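Long-range contacts in calcium-binding EF hand family protein (Arabidopsis thaliana, PDB 6YIG), which binds calcium through its N-terminal EH domain, the part described here, and probably acts as an adaptor in plant endocytosis as part of the TPLATE complex: residues Gln12-Tyr16 with Pro101-Leu107; Gly26-Gly30 with Ser59-Asp63; Phe37-Leu42 with Val74-Gln78; Ile50-Ser54 with Asn69-Val74. All coordinates share one frame. Where two conformers were deposited one is given. Residue numbers count along the deposited sequence, not the author numbering.

Contact 1 (Gln12-Tyr16 with Pro101-Leu107)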
loop_
_atom_site.group_PDB
_atom_site.type_symbol
_atom_site.label_atom_id
_atom_site.label_comp_id
_atom_site.label_asym_id
_atom_site.label_seq_id
_atom_site.Cartn_x
_atom_site.Cartn_y
_atom_site.Cartn_z
ATOM N N GLN A 12 -0.582 0.612 12.712
ATOM C CA GLN A 12 0.132 -0.349 11.884
ATOM C C GLN A 12 0.466 0.224 10.517
ATOM O O GLN A 12 1.478 -0.161 9.929
ATOM C CB GLN A 12 -0.699 -1.621 11.735
ATOM C CG GLN A 12 -0.003 -2.732 10.983
ATOM C CD GLN A 12 1.324 -3.137 11.603
ATOM O OE1 GLN A 12 2.394 -2.903 11.032
ATOM N NE2 GLN A 12 1.263 -3.730 12.786
ATOM N N PHE A 13 -0.371 1.121 9.984
ATOM C CA PHE A 13 -0.018 1.782 8.731
ATOM C C PHE A 13 1.275 2.562 8.907
ATOM O O PHE A 13 2.204 2.454 8.098
ATOM C CB PHE A 13 -1.145 2.712 8.258
ATOM C CG PHE A 13 -2.355 1.992 7.737
ATOM C CD1 PHE A 13 -2.443 1.611 6.411
ATOM C CD2 PHE A 13 -3.422 1.706 8.567
ATOM C CE1 PHE A 13 -3.549 0.978 5.934
ATOM C CE2 PHE A 13 -4.542 1.065 8.080
ATOM C CZ PHE A 13 -4.596 0.680 6.764
ATOM N N GLU A 14 1.354 3.355 9.976
ATOM C CA GLU A 14 2.574 4.115 10.219
ATOM C C GLU A 14 3.770 3.197 10.444
ATOM O O GLU A 14 4.883 3.482 9.977
ATOM C CB GLU A 14 2.376 5.044 11.416
ATOM C CG GLU A 14 3.636 5.850 11.730
ATOM C CD GLU A 14 3.426 6.897 12.799
ATOM O OE1 GLU A 14 2.544 6.709 13.668
ATOM O OE2 GLU A 14 4.160 7.909 12.773
ATOM N N ALA A 15 3.577 2.096 11.181
ATOM C CA ALA A 15 4.681 1.183 11.430
ATOM C C ALA A 15 5.203 0.602 10.125
ATOM O O ALA A 15 6.415 0.482 9.933
ATOM C CB ALA A 15 4.231 0.069 12.372
ATOM N N TYR A 16 4.300 0.247 9.212
ATOM C CA TYR A 16 4.728 -0.268 7.919
ATOM C C TYR A 16 5.452 0.807 7.111
ATOM O O TYR A 16 6.427 0.518 6.426
ATOM C CB TYR A 16 3.527 -0.793 7.133
ATOM C CG TYR A 16 3.032 -2.172 7.484
ATOM C CD1 TYR A 16 3.897 -3.179 7.893
ATOM C CD2 TYR A 16 1.699 -2.490 7.362
ATOM C CE1 TYR A 16 3.439 -4.469 8.176
ATOM C CE2 TYR A 16 1.218 -3.765 7.661
ATOM C CZ TYR A 16 2.098 -4.757 8.062
ATOM O OH TYR A 16 1.684 -6.041 8.363
ATOM N N PRO A 101 -8.558 -2.782 6.713
ATOM C CA PRO A 101 -7.456 -3.046 7.646
ATOM C C PRO A 101 -6.100 -2.927 6.972
ATOM O O PRO A 101 -5.980 -3.024 5.743
ATOM C CB PRO A 101 -7.699 -4.494 8.096
ATOM C CG PRO A 101 -9.082 -4.820 7.714
ATOM C CD PRO A 101 -9.423 -3.969 6.529
ATOM N N PRO A 102 -5.036 -2.745 7.748
ATOM C CA PRO A 102 -3.701 -2.874 7.185
ATOM C C PRO A 102 -3.439 -4.314 6.778
ATOM O O PRO A 102 -4.008 -5.254 7.361
ATOM C CB PRO A 102 -2.783 -2.427 8.336
ATOM C CG PRO A 102 -3.561 -2.663 9.546
ATOM C CD PRO A 102 -5.024 -2.514 9.200
ATOM N N PRO A 103 -2.585 -4.531 5.793
ATOM C CA PRO A 103 -2.333 -5.881 5.284
ATOM C C PRO A 103 -1.391 -6.669 6.188
ATOM O O PRO A 103 -0.872 -6.170 7.195
ATOM C CB PRO A 103 -1.707 -5.597 3.911
ATOM C CG PRO A 103 -0.944 -4.299 4.141
ATOM C CD PRO A 103 -1.823 -3.505 5.047
ATOM N N LYS A 104 -1.202 -7.940 5.824
ATOM C CA LYS A 104 -0.220 -8.813 6.460
ATOM C C LYS A 104 1.035 -8.824 5.598
ATOM O O LYS A 104 0.979 -9.224 4.434
ATOM C CB LYS A 104 -0.773 -10.231 6.621
ATOM C CG LYS A 104 -1.972 -10.309 7.549
ATOM C CD LYS A 104 -1.565 -10.017 8.999
ATOM C CE LYS A 104 -2.711 -10.238 9.992
ATOM N NZ LYS A 104 -3.822 -9.251 9.827
ATOM N N ILE A 105 2.162 -8.410 6.163
ATOM C CA ILE A 105 3.414 -8.313 5.425
ATOM C C ILE A 105 4.475 -9.093 6.183
ATOM O O ILE A 105 4.772 -8.769 7.340
ATOM C CB ILE A 105 3.864 -6.855 5.227
ATOM C CG1 ILE A 105 2.756 -6.027 4.599
ATOM C CG2 ILE A 105 5.121 -6.818 4.359
ATOM C CD1 ILE A 105 2.564 -6.252 3.114
ATOM N N ASN A 106 5.028 -10.122 5.528
ATOM C CA ASN A 106 6.198 -10.837 6.041
ATOM C C ASN A 106 7.411 -9.905 6.045
ATOM O O ASN A 106 7.748 -9.316 5.019
ATOM C CB ASN A 106 6.472 -12.064 5.160
ATOM N N LEU A 107 8.033 -9.771 7.212
ATOM C CA LEU A 107 9.145 -8.829 7.351
ATOM C C LEU A 107 10.387 -9.570 7.813
ATOM O O LEU A 107 11.248 -9.897 7.007
ATOM C CB LEU A 107 8.796 -7.713 8.336
ATOM C CG LEU A 107 7.472 -6.984 8.090
ATOM C CD1 LEU A 107 7.149 -5.995 9.209
ATOM C CD2 LEU A 107 7.493 -6.261 6.751
HETATM O O HOH W 1 4.101 -7.866 9.808
#
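Tyr16 loses more surface than any other residue, 111 Å², because the C-terminal segment 101-107 bends around its ring. The hydroxyl is the polar anchor: Tyr16 OH donates to Pro103 O at 2.8 Å and accepts a weak bond from Ile105 N at 3.3 Å, so one phenol serves two backbone groups of a segment without regular structure. Ile105 CG1 lies over one face of the ring in a CH-pi contact, 4.1 Å from the Tyr16 centroid, while Leu107 CD1 meets the ring edge, 4.1 Å from Tyr16 CE1. About one helical turn before Tyr16, Phe13 (50 Å² covered) meets Pro102 (67 Å²); Pro102 CB sits over the Phe13 ring, 4.0 Å from its centroid, and Pro102 CG reaches Gln12 CB at 3.8 Å. Phe36 of helix 30-37 meets the Tyr16 ring, and Arg72 of helix 64-78 makes a cation-pi contact with Phe13. The arrangement is that of an EH domain, in which a proline-rich C-terminal tail folds back on the first helix of the EF-hand pair.

Contact 2 (Gly26-Gly30 with Ser59-Asp63). With NA (sodium ion), chain C; CA (calcium ion), chain B.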
loop_
_atom_site.group_PDB
_atom_site.type_symbol
_atom_site.label_atom_id
_atom_site.label_comp_id
_atom_site.label_asym_id
_atom_site.label_seq_id
_atom_site.Cartn_x
_atom_site.Cartn_y
_atom_site.Cartn_z
ATOM N N GLY A 26 11.230 10.065 4.079
ATOM C CA GLY A 26 9.821 10.379 4.194
ATOM C C GLY A 26 9.018 10.037 2.972
ATOM O O GLY A 26 7.855 10.442 2.879
ATOM N N ARG A 27 9.606 9.311 2.030
ATOM C CA ARG A 27 8.957 8.863 0.806
ATOM C C ARG A 27 9.275 7.396 0.584
ATOM O O ARG A 27 10.346 6.927 0.965
ATOM C CB ARG A 27 9.450 9.649 -0.418
ATOM C CG ARG A 27 9.431 11.165 -0.311
ATOM C CD ARG A 27 10.077 11.750 -1.573
ATOM N NE ARG A 27 11.502 11.446 -1.657
ATOM C CZ ARG A 27 12.314 11.931 -2.591
ATOM N NH1 ARG A 27 11.836 12.744 -3.519
ATOM N NH2 ARG A 27 13.608 11.617 -2.594
ATOM N N ILE A 28 8.364 6.668 -0.071
ATOM C CA ILE A 28 8.632 5.288 -0.465
ATOM C C ILE A 28 8.988 5.289 -1.945
ATOM O O ILE A 28 8.148 5.570 -2.814
ATOM C CB ILE A 28 7.456 4.343 -0.179
ATOM C CG1 ILE A 28 6.964 4.464 1.259
ATOM C CG2 ILE A 28 7.866 2.897 -0.524
ATOM C CD1 ILE A 28 8.049 4.314 2.310
ATOM N N SER A 29 10.237 4.968 -2.233
ATOM C CA SER A 29 10.713 4.866 -3.597
ATOM C C SER A 29 10.256 3.560 -4.232
ATOM O O SER A 29 9.787 2.636 -3.555
ATOM C CB SER A 29 12.227 4.920 -3.630
ATOM O OG SER A 29 12.742 3.721 -3.076
ATOM N N GLY A 30 10.376 3.499 -5.561
ATOM C CA GLY A 30 10.062 2.253 -6.258
ATOM C C GLY A 30 10.803 1.056 -5.687
ATOM O O GLY A 30 10.220 -0.002 -5.456
ATOM N N SER A 59 5.569 10.490 -9.863
ATOM C CA SER A 59 6.892 10.984 -9.531
ATOM C C SER A 59 7.904 9.887 -9.245
ATOM O O SER A 59 9.100 10.183 -9.151
ATOM C CB SER A 59 6.810 11.881 -8.299
ATOM O OG SER A 59 6.473 11.091 -7.169
ATOM N N GLY A 60 7.460 8.657 -9.056
ATOM C CA GLY A 60 8.340 7.579 -8.665
ATOM C C GLY A 60 8.454 7.388 -7.175
ATOM O O GLY A 60 9.227 6.535 -6.721
ATOM N N PHE A 61 7.722 8.169 -6.397
ATOM C CA PHE A 61 7.757 8.069 -4.958
ATOM C C PHE A 61 6.333 8.111 -4.431
ATOM O O PHE A 61 5.470 8.791 -4.992
ATOM C CB PHE A 61 8.532 9.224 -4.322
ATOM C CG PHE A 61 9.972 9.272 -4.712
ATOM C CD1 PHE A 61 10.367 9.933 -5.854
ATOM C CD2 PHE A 61 10.923 8.632 -3.943
ATOM C CE1 PHE A 61 11.683 9.968 -6.213
ATOM C CE2 PHE A 61 12.238 8.659 -4.293
ATOM C CZ PHE A 61 12.621 9.333 -5.431
ATOM N N LEU A 62 6.105 7.402 -3.345
ATOM C CA LEU A 62 4.840 7.454 -2.630
ATOM C C LEU A 62 5.002 8.279 -1.362
ATOM O O LEU A 62 5.912 8.028 -0.570
ATOM C CB LEU A 62 4.357 6.069 -2.242
ATOM C CG LEU A 62 4.301 5.024 -3.359
ATOM C CD1 LEU A 62 3.816 3.706 -2.754
ATOM C CD2 LEU A 62 3.443 5.467 -4.525
ATOM N N ASP A 63 4.113 9.251 -1.161
ATOM C CA ASP A 63 4.070 9.874 0.150
ATOM C C ASP A 63 3.273 8.988 1.111
ATOM O O ASP A 63 2.888 7.855 0.793
ATOM C CB ASP A 63 3.528 11.302 0.050
ATOM C CG ASP A 63 2.119 11.368 -0.445
ATOM O OD1 ASP A 63 1.420 10.353 -0.446
ATOM O OD2 ASP A 63 1.682 12.479 -0.837
HETATM NA NA NA C . 4.428 10.296 -6.328
HETATM CA CA CA B . 12.583 6.461 1.218
HETATM O O HOH W 2 11.366 5.440 -7.800
HETATM O O HOH W 3 13.130 7.184 -0.970
HETATM O O HOH W 4 5.432 12.142 -4.730
HETATM O O HOH W 5 2.295 10.636 -5.639
#
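The guanidinium of Arg27 lies flat on the ring of Phe61, centres 3.8 Å apart and planes at 6°, a cation-pi stack above the short strands that join two metal-binding loops. Beneath it the backbones form the small antiparallel EF-hand beta bridge: Ile28 N to Leu62 O and Leu62 N to Ile28 O are both 2.8 Å. Ile28 and Leu62 turn to the sheet face opposite Phe61, their CB atoms 4.1 Å apart, and pack on Phe67 of helix 64-78. Gly30 N reaches Gly60 O by a weak 3.4 Å bond and through a water. Arg27 O binds calcium at 2.3 Å, with Asp21, Asp23, Asp25 and Glu32 as the other protein ligands. Phe61 O at 2.3 Å and Ser59 OG at 2.4 Å hold sodium with Asp55 and Ser57. The peptides whose carbonyls (Arg27 O, Phe61 O) bind the ions thus offer their NH groups (Ile28 N, Leu62 N) to the strand pair, a direct link consistent with coupling between the two loops.

Contact 3 (Phe37-Leu42 with Val74-Gln78)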
loop_
_atom_site.group_PDB
_atom_site.type_symbol
_atom_site.label_atom_id
_atom_site.label_comp_id
_atom_site.label_asym_id
_atom_site.label_seq_id
_atom_site.Cartn_x
_atom_site.Cartn_y
_atom_site.Cartn_z
ATOM N N PHE A 37 7.069 -5.083 -0.462
ATOM C CA PHE A 37 5.940 -5.923 -0.857
ATOM C C PHE A 37 6.343 -7.310 -1.284
ATOM O O PHE A 37 5.459 -8.131 -1.563
ATOM C CB PHE A 37 5.134 -5.198 -1.937
ATOM C CG PHE A 37 4.342 -4.021 -1.379
ATOM C CD1 PHE A 37 3.490 -4.202 -0.308
ATOM C CD2 PHE A 37 4.468 -2.761 -1.913
ATOM C CE1 PHE A 37 2.778 -3.126 0.241
ATOM C CE2 PHE A 37 3.744 -1.688 -1.393
ATOM C CZ PHE A 37 2.911 -1.874 -0.315
ATOM N N GLN A 38 7.635 -7.628 -1.297
ATOM C CA GLN A 38 8.020 -9.030 -1.418
ATOM C C GLN A 38 7.483 -9.842 -0.250
ATOM O O GLN A 38 7.375 -11.064 -0.362
ATOM C CB GLN A 38 9.529 -9.138 -1.536
ATOM C CG GLN A 38 10.018 -8.791 -2.931
ATOM C CD GLN A 38 11.438 -9.224 -3.174
ATOM O OE1 GLN A 38 12.384 -8.549 -2.760
ATOM N NE2 GLN A 38 11.603 -10.367 -3.851
ATOM N N GLY A 39 7.097 -9.196 0.841
ATOM C CA GLY A 39 6.458 -9.886 1.941
ATOM C C GLY A 39 4.948 -9.977 1.881
ATOM O O GLY A 39 4.319 -10.454 2.838
ATOM N N SER A 40 4.336 -9.588 0.760
ATOM C CA SER A 40 2.890 -9.508 0.687
ATOM C C SER A 40 2.208 -10.768 0.176
ATOM O O SER A 40 0.989 -10.892 0.340
ATOM C CB SER A 40 2.472 -8.366 -0.241
ATOM O OG SER A 40 2.745 -8.711 -1.571
ATOM N N GLY A 41 2.939 -11.662 -0.472
ATOM C CA GLY A 41 2.322 -12.837 -1.061
ATOM C C GLY A 41 1.544 -12.607 -2.332
ATOM O O GLY A 41 0.925 -13.549 -2.844
ATOM N N LEU A 42 1.581 -11.405 -2.883
ATOM C CA LEU A 42 0.852 -11.063 -4.087
ATOM C C LEU A 42 1.719 -11.209 -5.337
ATOM O O LEU A 42 2.949 -11.149 -5.291
ATOM C CB LEU A 42 0.335 -9.634 -4.006
ATOM C CG LEU A 42 -0.623 -9.323 -2.847
ATOM C CD1 LEU A 42 -1.051 -7.851 -2.920
ATOM C CD2 LEU A 42 -1.833 -10.237 -2.854
ATOM N N VAL A 74 -3.380 -3.584 -1.078
ATOM C CA VAL A 74 -2.788 -4.886 -0.773
ATOM C C VAL A 74 -3.718 -5.718 0.106
ATOM O O VAL A 74 -3.916 -6.912 -0.140
ATOM C CB VAL A 74 -1.389 -4.732 -0.152
ATOM C CG1 VAL A 74 -0.926 -6.036 0.477
ATOM C CG2 VAL A 74 -0.410 -4.238 -1.196
ATOM N N THR A 75 -4.317 -5.123 1.130
ATOM C CA THR A 75 -5.280 -5.875 1.927
ATOM C C THR A 75 -6.424 -6.407 1.078
ATOM O O THR A 75 -6.827 -7.572 1.213
ATOM C CB THR A 75 -5.821 -4.994 3.053
ATOM O OG1 THR A 75 -4.713 -4.651 3.876
ATOM C CG2 THR A 75 -6.896 -5.724 3.871
ATOM N N VAL A 76 -7.005 -5.561 0.224
ATOM C CA VAL A 76 -8.096 -6.036 -0.625
ATOM C C VAL A 76 -7.628 -7.204 -1.486
ATOM O O VAL A 76 -8.322 -8.219 -1.610
ATOM C CB VAL A 76 -8.652 -4.874 -1.468
ATOM C CG1 VAL A 76 -9.682 -5.382 -2.453
ATOM C CG2 VAL A 76 -9.234 -3.804 -0.550
ATOM N N ALA A 77 -6.430 -7.095 -2.071
ATOM C CA ALA A 77 -5.915 -8.198 -2.888
ATOM C C ALA A 77 -5.653 -9.446 -2.052
ATOM O O ALA A 77 -5.841 -10.573 -2.543
ATOM C CB ALA A 77 -4.650 -7.762 -3.620
ATOM N N GLN A 78 -5.200 -9.289 -0.807
ATOM C CA GLN A 78 -5.002 -10.444 0.069
ATOM C C GLN A 78 -6.324 -11.105 0.452
ATOM O O GLN A 78 -6.336 -12.300 0.785
ATOM C CB GLN A 78 -4.228 -10.027 1.320
ATOM C CG GLN A 78 -2.773 -9.676 1.048
ATOM C CD GLN A 78 -1.993 -9.331 2.311
ATOM O OE1 GLN A 78 -2.565 -8.842 3.281
ATOM N NE2 GLN A 78 -0.685 -9.559 2.287
#
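Apolar contacts make up most of this interface. Leu42, with 78 Å² covered, lays CD1 against the helix, 3.7 Å from Ala77 CB and 3.9 Å from Val74 CG1. Val74 is shared with the other end of the loop, where its CG2 meets Phe37 CE1 at 3.7 Å. One hydrogen bond crosses between the segments: Gln78 NE2 donates to Ser40 O at 2.9 Å, with an N-H...O angle of 161°. The same amide nitrogen also donates to Lys104 O of the C-terminal tail, so the Gln78 side chain ties two loops to one helix. Within 37-42, hydrogen bonds set the shape of the loop. A type I beta turn runs from Phe37 to Ser40, closed by Ser40 N to Phe37 O at 3.0 Å; Ser40 OG donates to Phe37 O at 2.8 Å and accepts from Leu42 N at 3.2 Å, an ST turn. The loop is the linker between the two EF-hands of the EH domain. It leads from helix 30-37 to helix 44-54, whose Leu47 packs on Phe37 and Ser40, and lies against the C-terminal end of helix 64-78.

Contact 4 (Ile50-Ser54 with Asn69-Val74)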
loop_
_atom_site.group_PDB
_atom_site.type_symbol
_atom_site.label_atom_id
_atom_site.label_comp_id
_atom_site.label_asym_id
_atom_site.label_seq_id
_atom_site.Cartn_x
_atom_site.Cartn_y
_atom_site.Cartn_z
ATOM N N ILE A 50 -1.032 -1.953 -8.288
ATOM C CA ILE A 50 -1.154 -1.169 -7.061
ATOM C C ILE A 50 -0.182 0.001 -7.070
ATOM O O ILE A 50 -0.561 1.126 -6.738
ATOM C CB ILE A 50 -0.957 -2.087 -5.838
ATOM C CG1 ILE A 50 -2.182 -2.991 -5.685
ATOM C CG2 ILE A 50 -0.747 -1.284 -4.577
ATOM C CD1 ILE A 50 -2.043 -4.087 -4.716
ATOM N N TRP A 51 1.062 -0.228 -7.500
ATOM C CA TRP A 51 2.039 0.852 -7.560
ATOM C C TRP A 51 1.559 1.948 -8.503
ATOM O O TRP A 51 1.591 3.135 -8.164
ATOM C CB TRP A 51 3.409 0.302 -8.009
ATOM C CG TRP A 51 4.374 1.428 -8.306
ATOM C CD1 TRP A 51 4.625 1.994 -9.525
ATOM C CD2 TRP A 51 5.144 2.171 -7.355
ATOM N NE1 TRP A 51 5.525 3.016 -9.397
ATOM C CE2 TRP A 51 5.856 3.149 -8.072
ATOM C CE3 TRP A 51 5.326 2.081 -5.975
ATOM C CZ2 TRP A 51 6.726 4.037 -7.454
ATOM C CZ3 TRP A 51 6.193 2.950 -5.373
ATOM C CH2 TRP A 51 6.869 3.931 -6.102
ATOM N N SER A 52 1.129 1.556 -9.709
ATOM C CA SER A 52 0.648 2.520 -10.698
ATOM C C SER A 52 -0.488 3.362 -10.132
ATOM O O SER A 52 -0.491 4.596 -10.269
ATOM C CB SER A 52 0.206 1.768 -11.959
ATOM O OG SER A 52 -0.319 2.638 -12.949
ATOM N N LEU A 53 -1.426 2.720 -9.442
ATOM C CA LEU A 53 -2.589 3.418 -8.921
ATOM C C LEU A 53 -2.227 4.334 -7.768
ATOM O O LEU A 53 -2.926 5.324 -7.512
ATOM C CB LEU A 53 -3.624 2.416 -8.420
ATOM C CG LEU A 53 -4.278 1.577 -9.500
ATOM C CD1 LEU A 53 -4.995 0.410 -8.831
ATOM C CD2 LEU A 53 -5.288 2.386 -10.300
ATOM N N SER A 54 -1.146 4.012 -7.075
ATOM C CA SER A 54 -0.787 4.710 -5.844
ATOM C C SER A 54 0.119 5.902 -6.089
ATOM O O SER A 54 0.093 6.859 -5.307
ATOM C CB SER A 54 -0.078 3.752 -4.878
ATOM O OG SER A 54 -0.955 2.716 -4.476
ATOM N N ASN A 69 -2.534 4.088 1.008
ATOM C CA ASN A 69 -3.476 3.584 0.018
ATOM C C ASN A 69 -2.958 2.317 -0.656
ATOM O O ASN A 69 -3.729 1.385 -0.916
ATOM C CB ASN A 69 -3.795 4.642 -1.031
ATOM C CG ASN A 69 -4.745 5.710 -0.518
ATOM O OD1 ASN A 69 -5.531 5.480 0.395
ATOM N ND2 ASN A 69 -4.681 6.877 -1.110
ATOM N N SER A 70 -1.652 2.239 -0.925
ATOM C CA SER A 70 -1.136 0.989 -1.492
ATOM C C SER A 70 -1.287 -0.159 -0.503
ATOM O O SER A 70 -1.514 -1.298 -0.911
ATOM C CB SER A 70 0.323 1.131 -1.930
ATOM O OG SER A 70 1.251 1.063 -0.851
ATOM N N LEU A 71 -1.152 0.117 0.791
ATOM C CA LEU A 71 -1.372 -0.909 1.814
ATOM C C LEU A 71 -2.826 -1.371 1.820
ATOM O O LEU A 71 -3.112 -2.573 1.956
ATOM C CB LEU A 71 -0.982 -0.353 3.190
ATOM C CG LEU A 71 0.525 -0.176 3.435
ATOM C CD1 LEU A 71 0.718 0.620 4.746
ATOM C CD2 LEU A 71 1.289 -1.480 3.442
ATOM N N ARG A 72 -3.767 -0.426 1.675
ATOM C CA ARG A 72 -5.179 -0.780 1.629
ATOM C C ARG A 72 -5.483 -1.651 0.423
ATOM O O ARG A 72 -6.229 -2.626 0.525
ATOM C CB ARG A 72 -6.052 0.478 1.604
ATOM C CG ARG A 72 -5.989 1.287 2.867
ATOM C CD ARG A 72 -6.840 2.562 2.804
ATOM N NE ARG A 72 -6.748 3.253 4.092
ATOM C CZ ARG A 72 -5.970 4.307 4.335
ATOM N NH1 ARG A 72 -5.254 4.875 3.382
ATOM N NH2 ARG A 72 -5.918 4.803 5.554
ATOM N N LEU A 73 -4.937 -1.299 -0.735
ATOM C CA LEU A 73 -5.156 -2.123 -1.917
ATOM C C LEU A 73 -4.544 -3.500 -1.734
ATOM O O LEU A 73 -5.108 -4.494 -2.220
ATOM C CB LEU A 73 -4.589 -1.419 -3.131
ATOM C CG LEU A 73 -5.340 -0.168 -3.556
ATOM C CD1 LEU A 73 -4.573 0.578 -4.642
ATOM C CD2 LEU A 73 -6.758 -0.487 -4.008
ATOM N N VAL A 74 -3.380 -3.584 -1.078
ATOM C CA VAL A 74 -2.788 -4.886 -0.773
ATOM C C VAL A 74 -3.718 -5.718 0.106
ATOM O O VAL A 74 -3.916 -6.912 -0.140
ATOM C CB VAL A 74 -1.389 -4.732 -0.152
ATOM C CG1 VAL A 74 -0.926 -6.036 0.477
ATOM C CG2 VAL A 74 -0.410 -4.238 -1.196
#
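Ile50 spreads over one side of helix 64-78, its CG2 3.7 Å from Ser70 CB, its CG1 3.8 Å from Leu73 CB and its CD1 3.9 Å from Val74 CG2. With 80 Å² covered, it is the residue most buried by the contact. The two helices are the entering and exiting helices of the second EF-hand, the helix-loop-helix unit whose loop holds sodium here. Their short segments run at 144° between N-to-C directions, with axes 9.5 Å apart at closest approach. Leu73 is the main counterpart on the exiting helix, losing 63 Å²; at the edge of the contact its CD1 meets Leu53 CD1 at 4.2 Å. Nearer the metal loop the packing residues become small. Ser54 and Ser70 bring their CA atoms to 5.7 Å, the nearest CA pair between the two segments. Neither serine hydroxyl forms a hydrogen bond across the interface: Ser70 OG bonds to Phe67 O of its own helix. Leu62 of the beta bridge touches both serines, and Phe37 of the first EF-hand packs on Ser70 and Val74. Ser54 OG donates to Ile50 O at 2.8 Å, a bond within its own helix, and lies 3.3 Å from Ser70 CB.

How the contacts relate
Helix 64-78 unites three of the contacts. Contacts 3 and 4 share Val74, their centres about 10 Å apart, and Phe37 CZ of contact 3 comes 3.4 Å from Ser70 OG of contact 4. The C-terminal tail of contact 1 joins both: Lys104 O lies 2.7 Å from Gln78 NE2, Pro101 O 2.8 Å from Thr75 OG1, and Pro103 CB 3.5 Å from Val74 CG1. Contact 2 supplies part of the calcium and sodium sites and meets contact 4 through Leu62 CG, 3.5 Å from Trp51 CZ3. Contacts 2 and 3 lie on opposite sides of the chain's centre, about 18 Å between centres, and the Tyr16 side chain of contact 1 is about 13 Å from the calcium.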